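PDB 3CYM: uncharacterized protein BAD_0989 from Bifidobacterium adolescentis ATCC 15703, which is of unknown function but probably acts, like its ribonuclease D relatives, as a 3'-5' exonuclease on nucleic acid. Local coordinates for residues Gly54-Phe62 with Ile69-Leu77; Leu135-Leu143 with Asp172-Met183. All blocks are in the same frame, centred on the assembly; numbering follows the deposited sequence. Where two conformers were deposited one is given.

Overall arrangement
The two contacts illustrate two ways one exonuclease domain is held together, strand on strand and helix on helix. Contact 1 lies within the sheet and is largely buried: backbone hydrogen bonds pair strands 57-65 and 68-72, and a glutamine of helix 74-79 bonds to the chain leading into the paired part of strand 57-65. Contact 2 is only partly buried and pairs helix 135-143 with the end of helix 163-174 and the start of helix 176-190, relying on aliphatic, aromatic and sulfur-bearing side chains. They share no element, and their centres are about 22 Å apart, yet they touch where V173 packs on Q61 and I69. Contact 2 supplies the sodium ligand D172, and the side chain of Q61 in contact 1 lies about 5 Å from a sodium ion.

Contact 1 (Gly54-Phe62 with Ile69-Leu77); sequences GHEDWLVQF and IGLLDPQAL
Q75, in the first turn of helix 74-79, lies against W58 and reaches back to E56 and D57. Its CB starts toward the facing segment, and the bend at chi2 (74°) lays the rest of the side chain over the indole. CG makes a CH-pi contact, 4.0 Å from the centroid of the W58 six-membered ring. Beyond it the amide stacks on the same face of the indole, the planes 16° apart, with Q75 OE1 3.3 Å from W58 CE3. Q75 NE2 then uses both its hydrogens: one bond, of 2.6 Å, runs to E56 OE2, which is met from above the carboxylate plane, and the other, of 2.7 Å, to D57 O. With an alanine in place of Q75, E56 OE2 and D57 O would probably lose this donor, and the W58 face its amide cover. Further along, V60 and F62 form hydrogen-bonded antiparallel pairs with L72 and G70; L72 N meets V60 O at 2.7 Å. D73 N-caps the helix, its OD1 accepting from A76 N, while R159 makes a salt bridge with its OD2. The hairpin sits between strand 40-47, whose pairing with 57-65 includes a classic bulge, W58 and L59 facing E46, and strand 20-21 beside L71, with helix 163-174 packed on L59, Q61 and L71.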
ATOM      1  N   GLY A  54      -4.102 -11.274  -3.262  1.00 38.26           N
ATOM      2  CA  GLY A  54      -3.236 -10.291  -2.621  1.00 38.47           C
ATOM      3  C   GLY A  54      -2.935  -9.097  -3.498  1.00 38.60           C
ATOM      4  O   GLY A  54      -3.842  -8.466  -4.048  1.00 39.55           O
ATOM      5  N   HIS A  55      -1.649  -8.795  -3.628  1.00 36.34           N
ATOM      6  CA  HIS A  55      -1.211  -7.600  -4.334  1.00 37.09           C
ATOM      7  C   HIS A  55      -0.286  -7.955  -5.493  1.00 33.00           C
ATOM      8  O   HIS A  55       0.749  -7.319  -5.704  1.00 34.17           O
ATOM      9  CB  HIS A  55      -0.567  -6.615  -3.350  1.00 39.47           C
ATOM     10  CG  HIS A  55      -1.407  -6.362  -2.136  1.00 46.38           C
ATOM     11  ND1 HIS A  55      -2.516  -5.544  -2.157  1.00 48.18           N
ATOM     12  CD2 HIS A  55      -1.329  -6.857  -0.878  1.00 49.70           C
ATOM     13  CE1 HIS A  55      -3.072  -5.528  -0.960  1.00 47.47           C
ATOM     14  NE2 HIS A  55      -2.370  -6.315  -0.165  1.00 48.84           N
ATOM     15  N   GLU A  56      -0.681  -8.988  -6.234  1.00 28.49           N
ATOM     16  CA  GLU A  56      -0.024  -9.357  -7.477  1.00 26.44           C
ATOM     17  C   GLU A  56      -0.430  -8.347  -8.549  1.00 22.36           C
ATOM     18  O   GLU A  56      -1.602  -7.969  -8.648  1.00 26.14           O
ATOM     19  CB  GLU A  56      -0.432 -10.775  -7.885  1.00 25.18           C
ATOM     20  CG  GLU A  56       0.289 -11.335  -9.105  1.00 29.89           C
ATOM     21  CD  GLU A  56      -0.330 -12.631  -9.633  1.00 34.38           C
ATOM     22  OE1 GLU A  56      -1.025 -13.338  -8.868  1.00 34.85           O
ATOM     23  OE2 GLU A  56      -0.115 -12.941 -10.825  1.00 29.89           O
ATOM     24  N   ASP A  57       0.544  -7.897  -9.332  1.00 18.75           N
ATOM     25  CA  ASP A  57       0.271  -6.971 -10.408  1.00 19.24           C
ATOM     26  C   ASP A  57      -0.391  -7.707 -11.579  1.00 17.84           C
ATOM     27  O   ASP A  57       0.107  -8.731 -12.047  1.00 16.51           O
ATOM     28  CB  ASP A  57       1.555  -6.271 -10.861  1.00 21.17           C
ATOM     29  CG  ASP A  57       2.164  -5.381  -9.780  1.00 28.70           C
ATOM     30  OD1 ASP A  57       1.452  -4.981  -8.829  1.00 26.16           O
ATOM     31  OD2 ASP A  57       3.374  -5.066  -9.889  1.00 27.37           O
ATOM     32  N   TRP A  58      -1.526  -7.180 -12.024  1.00 17.36           N
ATOM     33  CA  TRP A  58      -2.204  -7.682 -13.206  1.00 13.96           C
ATOM     34  C   TRP A  58      -1.961  -6.787 -14.416  1.00 16.36           C
ATOM     35  O   TRP A  58      -2.419  -7.072 -15.532  1.00 18.23           O
ATOM     36  CB  TRP A  58      -3.691  -7.853 -12.906  1.00 15.14           C
ATOM     37  CG  TRP A  58      -3.923  -9.094 -12.110  1.00 10.63           C
ATOM     38  CD1 TRP A  58      -3.927  -9.209 -10.747  1.00 12.51           C
ATOM     39  CD2 TRP A  58      -4.125 -10.413 -12.624  1.00  8.67           C
ATOM     40  NE1 TRP A  58      -4.140 -10.517 -10.381  1.00 11.88           N
ATOM     41  CE2 TRP A  58      -4.270 -11.278 -11.510  1.00 13.26           C
ATOM     42  CE3 TRP A  58      -4.215 -10.950 -13.913  1.00  9.16           C
ATOM     43  CZ2 TRP A  58      -4.503 -12.640 -11.650  1.00 12.90           C
ATOM     44  CZ3 TRP A  58      -4.445 -12.305 -14.053  1.00 19.18           C
ATOM     45  CH2 TRP A  58      -4.579 -13.140 -12.926  1.00 18.38           C
ATOM     46  N   LEU A  59      -1.240  -5.696 -14.179  1.00 14.47           N
ATOM     47  CA  LEU A  59      -0.767  -4.810 -15.240  1.00 13.04           C
ATOM     48  C   LEU A  59       0.418  -4.002 -14.730  1.00 13.54           C
ATOM     49  O   LEU A  59       0.527  -3.714 -13.538  1.00 15.55           O
ATOM     50  CB  LEU A  59      -1.880  -3.877 -15.740  1.00 12.68           C
ATOM     51  CG  LEU A  59      -1.599  -3.036 -17.005  1.00  6.52           C
ATOM     52  CD1 LEU A  59      -1.302  -3.874 -18.240  1.00  7.18           C
ATOM     53  CD2 LEU A  59      -2.754  -2.116 -17.276  1.00 10.26           C
ATOM     54  N   VAL A  60       1.304  -3.648 -15.652  1.00 17.24           N
ATOM     55  CA  VAL A  60       2.507  -2.903 -15.349  1.00 17.88           C
ATOM     56  C   VAL A  60       2.667  -1.862 -16.476  1.00 19.52           C
ATOM     57  O   VAL A  60       2.559  -2.197 -17.654  1.00 18.38           O
ATOM     58  CB  VAL A  60       3.691  -3.890 -15.186  1.00 17.22           C
ATOM     59  CG1 VAL A  60       4.925  -3.362 -15.764  1.00 15.73           C
ATOM     60  CG2 VAL A  60       3.893  -4.265 -13.710  1.00 21.64           C
ATOM     61  N   GLN A  61       2.854  -0.596 -16.101  1.00 18.92           N
ATOM     62  CA  GLN A  61       2.812   0.513 -17.061  1.00 18.38           C
ATOM     63  C   GLN A  61       4.115   1.281 -17.060  1.00 16.72           C
ATOM     64  O   GLN A  61       4.603   1.667 -15.999  1.00 14.15           O
ATOM     65  CB  GLN A  61       1.668   1.491 -16.760  1.00 19.18           C
ATOM     66  CG  GLN A  61       0.287   0.886 -16.636  1.00 21.55           C
ATOM     67  CD  GLN A  61      -0.246   0.935 -15.224  1.00 18.65           C
ATOM     68  OE1 GLN A  61      -0.203  -0.057 -14.509  1.00 16.30           O
ATOM     69  NE2 GLN A  61      -0.738   2.096 -14.811  1.00 18.32           N
ATOM     70  N   PHE A  62       4.662   1.506 -18.254  1.00 17.35           N
ATOM     71  CA  PHE A  62       5.902   2.255 -18.417  1.00 14.05           C
ATOM     72  C   PHE A  62       5.823   3.304 -19.502  1.00 17.30           C
ATOM     73  O   PHE A  62       5.049   3.177 -20.440  1.00 16.27           O
ATOM     74  CB  PHE A  62       7.074   1.314 -18.700  1.00 15.56           C
ATOM     75  CG  PHE A  62       7.369   0.385 -17.573  1.00 14.82           C
ATOM     76  CD1 PHE A  62       7.783   0.883 -16.338  1.00 19.04           C
ATOM     77  CD2 PHE A  62       7.196  -0.980 -17.721  1.00 18.56           C
ATOM     78  CE1 PHE A  62       8.038   0.028 -15.271  1.00 19.37           C
ATOM     79  CE2 PHE A  62       7.461  -1.839 -16.663  1.00 23.03           C
ATOM     80  CZ  PHE A  62       7.873  -1.330 -15.430  1.00 22.06           C
ATOM     81  N   ILE A  69       4.434   4.574 -24.433  1.00 18.47           N
ATOM     82  CA  ILE A  69       3.799   3.856 -23.322  1.00 14.89           C
ATOM     83  C   ILE A  69       3.723   2.353 -23.588  1.00 17.39           C
ATOM     84  O   ILE A  69       3.242   1.913 -24.648  1.00 19.73           O
ATOM     85  CB  ILE A  69       2.384   4.443 -22.985  1.00 17.98           C
ATOM     86  CG1 ILE A  69       2.474   5.950 -22.679  1.00 10.93           C
ATOM     87  CG2 ILE A  69       1.723   3.680 -21.836  1.00  2.14           C
ATOM     88  CD1 ILE A  69       1.126   6.655 -22.494  1.00  9.95           C
ATOM     89  N   GLY A  70       4.235   1.575 -22.632  1.00 18.85           N
ATOM     90  CA  GLY A  70       4.056   0.123 -22.621  1.00 12.88           C
ATOM     91  C   GLY A  70       3.139  -0.334 -21.504  1.00 14.67           C
ATOM     92  O   GLY A  70       3.408  -0.060 -20.335  1.00 18.79           O
ATOM     93  N   LEU A  71       2.060  -1.029 -21.867  1.00 10.56           N
ATOM     94  CA  LEU A  71       1.169  -1.667 -20.901  1.00 16.67           C
ATOM     95  C   LEU A  71       1.439  -3.163 -20.926  1.00 15.82           C
ATOM     96  O   LEU A  71       1.065  -3.844 -21.869  1.00 17.97           O
ATOM     97  CB  LEU A  71      -0.311  -1.385 -21.219  1.00 14.51           C
ATOM     98  CG  LEU A  71      -0.765   0.063 -21.426  1.00  7.81           C
ATOM     99  CD1 LEU A  71      -2.255   0.119 -21.547  1.00  2.00           C
ATOM    100  CD2 LEU A  71      -0.331   0.933 -20.282  1.00  3.22           C
ATOM    101  N   LEU A  72       2.097  -3.671 -19.891  1.00 14.09           N
ATOM    102  CA  LEU A  72       2.633  -5.018 -19.936  1.00 15.66           C
ATOM    103  C   LEU A  72       1.791  -5.950 -19.077  1.00 16.65           C
ATOM    104  O   LEU A  72       1.575  -5.686 -17.896  1.00 17.74           O
ATOM    105  CB  LEU A  72       4.101  -5.043 -19.476  1.00 14.29           C
ATOM    106  CG  LEU A  72       5.337  -4.384 -20.152  1.00 21.33           C
ATOM    107  CD1 LEU A  72       5.832  -5.093 -21.388  1.00 16.94           C
ATOM    108  CD2 LEU A  72       5.217  -2.903 -20.445  1.00 18.23           C
ATOM    109  N   ASP A  73       1.318  -7.035 -19.688  1.00 11.93           N
ATOM    110  CA  ASP A  73       0.540  -8.080 -19.017  1.00 14.82           C
ATOM    111  C   ASP A  73       1.500  -9.082 -18.372  1.00 16.93           C
ATOM    112  O   ASP A  73       2.027  -9.931 -19.076  1.00 16.76           O
ATOM    113  CB  ASP A  73      -0.333  -8.784 -20.074  1.00 17.41           C
ATOM    114  CG  ASP A  73      -1.288  -9.850 -19.495  1.00 13.99           C
ATOM    115  OD1 ASP A  73      -1.128 -10.330 -18.354  1.00 15.01           O
ATOM    116  OD2 ASP A  73      -2.226 -10.229 -20.233  1.00 22.04           O
ATOM    117  N   PRO A  74       1.704  -9.007 -17.033  1.00 20.51           N
ATOM    118  CA  PRO A  74       2.700  -9.862 -16.369  1.00 22.34           C
ATOM    119  C   PRO A  74       2.426 -11.369 -16.487  1.00 22.67           C
ATOM    120  O   PRO A  74       3.355 -12.140 -16.723  1.00 20.84           O
ATOM    121  CB  PRO A  74       2.628  -9.417 -14.897  1.00 20.23           C
ATOM    122  CG  PRO A  74       1.999  -8.062 -14.930  1.00 15.11           C
ATOM    123  CD  PRO A  74       1.017  -8.139 -16.057  1.00 22.07           C
ATOM    124  N   GLN A  75       1.161 -11.759 -16.351  1.00 21.74           N
ATOM    125  CA  GLN A  75       0.743 -13.164 -16.368  1.00 20.75           C
ATOM    126  C   GLN A  75       0.931 -13.808 -17.739  1.00 22.34           C
ATOM    127  O   GLN A  75       1.487 -14.897 -17.837  1.00 22.60           O
ATOM    128  CB  GLN A  75      -0.715 -13.306 -15.905  1.00 17.66           C
ATOM    129  CG  GLN A  75      -0.934 -13.038 -14.413  1.00 23.15           C
ATOM    130  CD  GLN A  75      -0.865 -11.559 -14.053  1.00 26.84           C
ATOM    131  OE1 GLN A  75      -1.060 -10.690 -14.907  1.00 33.38           O
ATOM    132  NE2 GLN A  75      -0.583 -11.268 -12.789  1.00 26.61           N
ATOM    133  N   ALA A  76       0.487 -13.117 -18.788  1.00 22.24           N
ATOM    134  CA  ALA A  76       0.723 -13.552 -20.163  1.00 21.13           C
ATOM    135  C   ALA A  76       2.211 -13.615 -20.512  1.00 21.96           C
ATOM    136  O   ALA A  76       2.636 -14.529 -21.208  1.00 20.76           O
ATOM    137  CB  ALA A  76      -0.007 -12.655 -21.141  1.00 19.24           C
ATOM    138  N   LEU A  77       2.990 -12.654 -20.018  1.00 19.51           N
ATOM    139  CA  LEU A  77       4.421 -12.592 -20.323  1.00 19.90           C
ATOM    140  C   LEU A  77       5.227 -13.641 -19.571  1.00 18.72           C
ATOM    141  O   LEU A  77       6.232 -14.121 -20.080  1.00 18.02           O
ATOM    142  CB  LEU A  77       4.994 -11.190 -20.070  1.00 16.62           C
ATOM    143  CG  LEU A  77       4.554 -10.030 -20.971  1.00 19.26           C
ATOM    144  CD1 LEU A  77       5.105  -8.701 -20.452  1.00 18.71           C
ATOM    145  CD2 LEU A  77       4.937 -10.250 -22.425  1.00 16.86           C
TER

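Contact 2 (Leu135-Leu143 with Asp172-Met183); sequences LAAVTEHFL and DVELLIELETKM. With NA (sodium ion), chain B.
L179 is a knob in a hole formed by V138, T139, F142 and L143, where helix segments 135-143 and 176-183 cross at 60°, their axes 10.0 Å apart at closest. Its CD2 does most of the touching, coming within 3.9 Å of V138 CG1 and 4.0 Å of F142 CB. At one end of the interface the F142 ring is sandwiched: M183 CG lies over the centre of one face, 3.9 Å from the centroid, and H141 ND1 lies over the other. M183 is extended up to its sulfur and then bends at chi3 (78°), which brings CE back to F142 CE1, while SD stands farther off above the same face, 4.7 Å from the F142 centroid, a Met-aromatic contact. L143 closes the flank, its CD1 reaching L175 CB and its CD2 the aliphatic CG of K182. At the other end of the interface L135 divides its two methyls. L135 CD1 packs on L176 CD2 at 3.8 Å, and L135 CD2 comes up to D172 OD1 at 3.4 Å. D172 OD1 also makes a salt bridge with K149, while OD2 binds sodium at 2.5 Å. Farther out, helix 121-127 backs V138, L179 and M183, and strand 95-98 supports L176. D44 and E46 join D172 and three waters around the metal, an acidic cluster consistent with the metal site of DEDD-type exonucleases with an RNase H-like fold.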
ATOM      1  N   LEU A 135      -2.352  11.576  -7.324  1.00 16.98           N
ATOM      2  CA  LEU A 135      -1.803  11.857  -8.656  1.00 16.54           C
ATOM      3  C   LEU A 135      -2.527  13.002  -9.368  1.00 18.73           C
ATOM      4  O   LEU A 135      -1.888  13.949  -9.814  1.00 18.00           O
ATOM      5  CB  LEU A 135      -1.769  10.606  -9.548  1.00 16.12           C
ATOM      6  CG  LEU A 135      -1.077  10.835 -10.902  1.00 12.94           C
ATOM      7  CD1 LEU A 135       0.396  11.238 -10.693  1.00  7.06           C
ATOM      8  CD2 LEU A 135      -1.188   9.652 -11.861  1.00  2.18           C
ATOM      9  N   ALA A 136      -3.853  12.922  -9.428  1.00 19.55           N
ATOM     10  CA  ALA A 136      -4.668  13.926 -10.105  1.00 17.52           C
ATOM     11  C   ALA A 136      -4.482  15.357  -9.568  1.00 18.28           C
ATOM     12  O   ALA A 136      -4.336  16.300 -10.352  1.00 19.01           O
ATOM     13  CB  ALA A 136      -6.135  13.511 -10.075  1.00 20.92           C
ATOM     14  N   ALA A 137      -4.464  15.508  -8.240  1.00 15.24           N
ATOM     15  CA  ALA A 137      -4.268  16.815  -7.584  1.00 19.75           C
ATOM     16  C   ALA A 137      -2.874  17.406  -7.827  1.00 23.64           C
ATOM     17  O   ALA A 137      -2.728  18.622  -7.991  1.00 25.90           O
ATOM     18  CB  ALA A 137      -4.551  16.709  -6.088  1.00 15.84           C
ATOM     19  N   VAL A 138      -1.869  16.528  -7.864  1.00 25.84           N
ATOM     20  CA  VAL A 138      -0.471  16.883  -8.125  1.00 26.59           C
ATOM     21  C   VAL A 138      -0.218  17.306  -9.579  1.00 27.25           C
ATOM     22  O   VAL A 138       0.469  18.305  -9.818  1.00 20.94           O
ATOM     23  CB  VAL A 138       0.506  15.734  -7.679  1.00 28.10           C
ATOM     24  CG1 VAL A 138       1.930  15.940  -8.202  1.00 31.26           C
ATOM     25  CG2 VAL A 138       0.525  15.619  -6.164  1.00 34.67           C
ATOM     26  N   THR A 139      -0.752  16.567 -10.551  0.50 27.34           N
ATOM     27  CA  THR A 139      -0.563  16.966 -11.955  0.50 25.97           C
ATOM     28  C   THR A 139      -1.361  18.217 -12.340  0.50 24.08           C
ATOM     29  O   THR A 139      -0.945  18.958 -13.226  0.50 23.17           O
ATOM     30  CB  THR A 139      -0.770  15.819 -12.997  0.50 26.41           C
ATOM     31  OG1 THR A 139      -0.939  16.388 -14.300  0.50 23.01           O
ATOM     32  CG2 THR A 139      -1.980  15.005 -12.695  0.50 26.97           C
ATOM     33  N   GLU A 140      -2.485  18.456 -11.670  1.00 20.73           N
ATOM     34  CA  GLU A 140      -3.252  19.689 -11.900  1.00 20.97           C
ATOM     35  C   GLU A 140      -2.520  20.908 -11.334  1.00 25.03           C
ATOM     36  O   GLU A 140      -2.507  21.978 -11.952  1.00 27.93           O
ATOM     37  CB  GLU A 140      -4.659  19.586 -11.308  1.00 21.24           C
ATOM     38  CG  GLU A 140      -5.611  20.649 -11.837  1.00 27.72           C
ATOM     39  CD  GLU A 140      -7.040  20.502 -11.333  1.00 35.66           C
ATOM     40  OE1 GLU A 140      -7.508  21.406 -10.606  1.00 38.80           O
ATOM     41  OE2 GLU A 140      -7.703  19.499 -11.675  1.00 36.17           O
ATOM     42  N   HIS A 141      -1.899  20.728 -10.169  1.00 21.56           N
ATOM     43  CA  HIS A 141      -1.135  21.786  -9.519  1.00 23.93           C
ATOM     44  C   HIS A 141       0.065  22.220 -10.361  1.00 21.80           C
ATOM     45  O   HIS A 141       0.281  23.405 -10.557  1.00 17.10           O
ATOM     46  CB  HIS A 141      -0.690  21.346  -8.119  1.00 21.41           C
ATOM     47  CG  HIS A 141       0.009  22.414  -7.335  1.00 22.32           C
ATOM     48  ND1 HIS A 141       1.379  22.564  -7.336  1.00 28.01           N
ATOM     49  CD2 HIS A 141      -0.472  23.373  -6.509  1.00 24.63           C
ATOM     50  CE1 HIS A 141       1.713  23.571  -6.549  1.00 27.94           C
ATOM     51  NE2 HIS A 141       0.608  24.080  -6.036  1.00 29.66           N
ATOM     52  N   PHE A 142       0.805  21.256 -10.898  1.00 23.81           N
ATOM     53  CA  PHE A 142       2.084  21.543 -11.546  1.00 20.80           C
ATOM     54  C   PHE A 142       2.031  21.677 -13.070  1.00 23.23           C
ATOM     55  O   PHE A 142       2.861  22.377 -13.658  1.00 20.96           O
ATOM     56  CB  PHE A 142       3.116  20.484 -11.147  1.00 18.85           C
ATOM     57  CG  PHE A 142       3.541  20.563  -9.707  1.00 17.28           C
ATOM     58  CD1 PHE A 142       2.930  19.772  -8.740  1.00 18.95           C
ATOM     59  CD2 PHE A 142       4.561  21.424  -9.315  1.00 19.29           C
ATOM     60  CE1 PHE A 142       3.317  19.837  -7.411  1.00 15.02           C
ATOM     61  CE2 PHE A 142       4.956  21.499  -7.981  1.00 21.09           C
ATOM     62  CZ  PHE A 142       4.333  20.705  -7.031  1.00 22.30           C
ATOM     63  N   LEU A 143       1.072  21.003 -13.705  1.00 17.83           N
ATOM     64  CA  LEU A 143       1.012  20.956 -15.164  1.00 17.54           C
ATOM     65  C   LEU A 143      -0.270  21.594 -15.704  1.00 21.00           C
ATOM     66  O   LEU A 143      -0.376  21.858 -16.901  1.00 24.38           O
ATOM     67  CB  LEU A 143       1.175  19.511 -15.674  1.00 19.39           C
ATOM     68  CG  LEU A 143       2.349  18.680 -15.120  1.00 24.10           C
ATOM     69  CD1 LEU A 143       2.364  17.262 -15.683  1.00  9.48           C
ATOM     70  CD2 LEU A 143       3.712  19.362 -15.349  1.00 15.93           C
ATOM     71  N   ASP A 172      -1.950   7.199 -16.353  1.00 12.25           N
ATOM     72  CA  ASP A 172      -1.235   7.200 -15.077  1.00 17.19           C
ATOM     73  C   ASP A 172       0.302   7.283 -15.143  1.00 15.85           C
ATOM     74  O   ASP A 172       0.937   7.670 -14.154  1.00 23.83           O
ATOM     75  CB  ASP A 172      -1.666   6.003 -14.231  1.00 18.82           C
ATOM     76  CG  ASP A 172      -2.786   6.341 -13.274  1.00 19.77           C
ATOM     77  OD1 ASP A 172      -3.346   7.459 -13.335  1.00 30.41           O
ATOM     78  OD2 ASP A 172      -3.103   5.473 -12.430  1.00 19.66           O
ATOM     79  N   VAL A 173       0.892   6.921 -16.285  1.00 21.78           N
ATOM     80  CA  VAL A 173       2.336   7.130 -16.532  1.00 15.53           C
ATOM     81  C   VAL A 173       2.637   8.252 -17.533  1.00 19.62           C
ATOM     82  O   VAL A 173       3.783   8.663 -17.667  1.00 20.99           O
ATOM     83  CB  VAL A 173       3.068   5.852 -16.996  1.00 12.36           C
ATOM     84  CG1 VAL A 173       3.036   4.801 -15.929  1.00 12.22           C
ATOM     85  CG2 VAL A 173       2.492   5.328 -18.303  1.00 11.05           C
ATOM     86  N   GLU A 174       1.595   8.740 -18.207  1.00 21.94           N
ATOM     87  CA  GLU A 174       1.678   9.748 -19.280  1.00 16.73           C
ATOM     88  C   GLU A 174       2.368  11.075 -18.915  1.00 19.18           C
ATOM     89  O   GLU A 174       3.026  11.683 -19.761  1.00 23.29           O
ATOM     90  CB  GLU A 174       0.263   9.993 -19.847  1.00 15.19           C
ATOM     91  CG  GLU A 174       0.027  11.202 -20.796  1.00 14.23           C
ATOM     92  CD  GLU A 174       0.675  11.067 -22.175  1.00 22.97           C
ATOM     93  OE1 GLU A 174       1.320  10.034 -22.456  1.00 24.18           O
ATOM     94  OE2 GLU A 174       0.546  12.017 -22.986  1.00 21.07           O
ATOM     95  N   LEU A 175       2.241  11.508 -17.664  1.00 17.23           N
ATOM     96  CA  LEU A 175       2.734  12.835 -17.267  1.00 14.73           C
ATOM     97  C   LEU A 175       3.828  12.830 -16.211  1.00 13.81           C
ATOM     98  O   LEU A 175       4.239  13.892 -15.749  1.00 16.77           O
ATOM     99  CB  LEU A 175       1.570  13.722 -16.801  1.00 15.74           C
ATOM    100  CG  LEU A 175       0.457  13.961 -17.829  1.00 19.76           C
ATOM    101  CD1 LEU A 175      -0.764  14.560 -17.164  1.00 26.69           C
ATOM    102  CD2 LEU A 175       0.951  14.828 -18.986  1.00 17.38           C
ATOM    103  N   LEU A 176       4.304  11.644 -15.839  1.00 11.35           N
ATOM    104  CA  LEU A 176       5.277  11.514 -14.760  1.00 14.21           C
ATOM    105  C   LEU A 176       6.672  12.103 -15.046  1.00 16.25           C
ATOM    106  O   LEU A 176       7.301  12.633 -14.136  1.00 13.16           O
ATOM    107  CB  LEU A 176       5.401  10.055 -14.302  1.00  8.11           C
ATOM    108  CG  LEU A 176       4.179   9.403 -13.661  1.00  5.85           C
ATOM    109  CD1 LEU A 176       4.537   8.031 -13.140  1.00  4.89           C
ATOM    110  CD2 LEU A 176       3.610  10.263 -12.526  1.00  9.48           C
ATOM    111  N   ILE A 177       7.153  12.030 -16.288  1.00 16.72           N
ATOM    112  CA  ILE A 177       8.461  12.627 -16.578  1.00 19.57           C
ATOM    113  C   ILE A 177       8.393  14.160 -16.530  1.00 19.22           C
ATOM    114  O   ILE A 177       9.323  14.807 -16.054  1.00 22.65           O
ATOM    115  CB  ILE A 177       9.206  12.021 -17.834  1.00 20.85           C
ATOM    116  CG1 ILE A 177       8.897  12.772 -19.123  1.00 24.32           C
ATOM    117  CG2 ILE A 177       8.976  10.495 -18.000  1.00 14.14           C
ATOM    118  CD1 ILE A 177       9.997  13.693 -19.531  1.00 17.90           C
ATOM    119  N   GLU A 178       7.273  14.719 -16.985  1.00 21.16           N
ATOM    120  CA  GLU A 178       7.031  16.162 -16.921  1.00 26.45           C
ATOM    121  C   GLU A 178       6.773  16.623 -15.489  1.00 25.71           C
ATOM    122  O   GLU A 178       7.138  17.742 -15.124  1.00 31.07           O
ATOM    123  CB  GLU A 178       5.865  16.583 -17.829  1.00 20.72           C
ATOM    124  CG  GLU A 178       6.146  16.448 -19.316  1.00 28.93           C
ATOM    125  CD  GLU A 178       5.637  15.142 -19.912  1.00 32.29           C
ATOM    126  OE1 GLU A 178       5.296  14.209 -19.149  1.00 38.48           O
ATOM    127  OE2 GLU A 178       5.577  15.049 -21.156  1.00 34.25           O
ATOM    128  N   LEU A 179       6.140  15.763 -14.694  1.00 24.95           N
ATOM    129  CA  LEU A 179       5.948  16.026 -13.267  1.00 24.78           C
ATOM    130  C   LEU A 179       7.276  16.169 -12.551  1.00 22.36           C
ATOM    131  O   LEU A 179       7.508  17.187 -11.898  1.00 25.65           O
ATOM    132  CB  LEU A 179       5.138  14.921 -12.593  1.00 24.44           C
ATOM    133  CG  LEU A 179       3.638  15.115 -12.386  1.00 28.13           C
ATOM    134  CD1 LEU A 179       3.149  14.020 -11.441  1.00 21.46           C
ATOM    135  CD2 LEU A 179       3.297  16.514 -11.853  1.00 25.08           C
ATOM    136  N   GLU A 180       8.139  15.159 -12.704  1.00 19.76           N
ATOM    137  CA  GLU A 180       9.477  15.137 -12.102  1.00 14.91           C
ATOM    138  C   GLU A 180      10.261  16.421 -12.383  1.00 17.10           C
ATOM    139  O   GLU A 180      10.848  16.989 -11.467  1.00 24.03           O
ATOM    140  CB  GLU A 180      10.284  13.916 -12.576  1.00  9.72           C
ATOM    141  CG  GLU A 180      11.786  14.057 -12.285  1.00 18.87           C
ATOM    142  CD  GLU A 180      12.656  12.908 -12.755  1.00 24.12           C
ATOM    143  OE1 GLU A 180      13.614  12.570 -12.028  1.00 32.56           O
ATOM    144  OE2 GLU A 180      12.408  12.352 -13.843  1.00 29.18           O
ATOM    145  N   THR A 181      10.244  16.861 -13.644  1.00 20.14           N
ATOM    146  CA  THR A 181      10.962  18.058 -14.107  1.00 21.18           C
ATOM    147  C   THR A 181      10.536  19.322 -13.346  1.00 22.82           C
ATOM    148  O   THR A 181      11.382  19.987 -12.749  1.00 19.06           O
ATOM    149  CB  THR A 181      10.817  18.251 -15.645  1.00 23.53           C
ATOM    150  OG1 THR A 181      11.237  17.055 -16.317  1.00 24.19           O
ATOM    151  CG2 THR A 181      11.666  19.410 -16.139  1.00 24.08           C
ATOM    152  N   LYS A 182       9.232  19.619 -13.356  1.00 23.36           N
ATOM    153  CA  LYS A 182       8.647  20.742 -12.602  1.00 25.71           C
ATOM    154  C   LYS A 182       8.882  20.638 -11.097  1.00 27.83           C
ATOM    155  O   LYS A 182       9.186  21.638 -10.450  1.00 31.62           O
ATOM    156  CB  LYS A 182       7.133  20.842 -12.847  1.00 25.73           C
ATOM    157  CG  LYS A 182       6.729  21.375 -14.213  1.00 32.66           C
ATOM    158  CD  LYS A 182       6.818  22.897 -14.302  1.00 43.89           C
ATOM    159  CE  LYS A 182       6.403  23.412 -15.686  1.00 45.08           C
ATOM    160  NZ  LYS A 182       7.417  23.106 -16.734  1.00 47.14           N
ATOM    161  N   MET A 183       8.729  19.433 -10.549  1.00 24.65           N
ATOM    162  CA  MET A 183       8.836  19.223  -9.106  1.00 21.04           C
ATOM    163  C   MET A 183      10.280  19.280  -8.592  1.00 21.87           C
ATOM    164  O   MET A 183      10.505  19.677  -7.453  1.00 22.65           O
ATOM    165  CB  MET A 183       8.148  17.918  -8.674  1.00 22.36           C
ATOM    166  CG  MET A 183       6.629  17.856  -8.944  1.00 17.67           C
ATOM    167  SD  MET A 183       5.893  16.320  -8.344  1.00  9.36           S
ATOM    168  CE  MET A 183       5.824  16.770  -6.654  1.00 16.00           C
TER
HETATM  169 NA    NA B 501      -2.497   3.621 -10.919  1.00 14.97          NA
HETATM  170  O   HOH W   1      -4.798   3.120 -10.136  1.00 21.33           O
HETATM  171  O   HOH W   2      -1.237   4.633  -9.199  1.00 47.13           O
HETATM  172  O   HOH W   3      -1.952   1.862  -9.441  1.00 15.80           O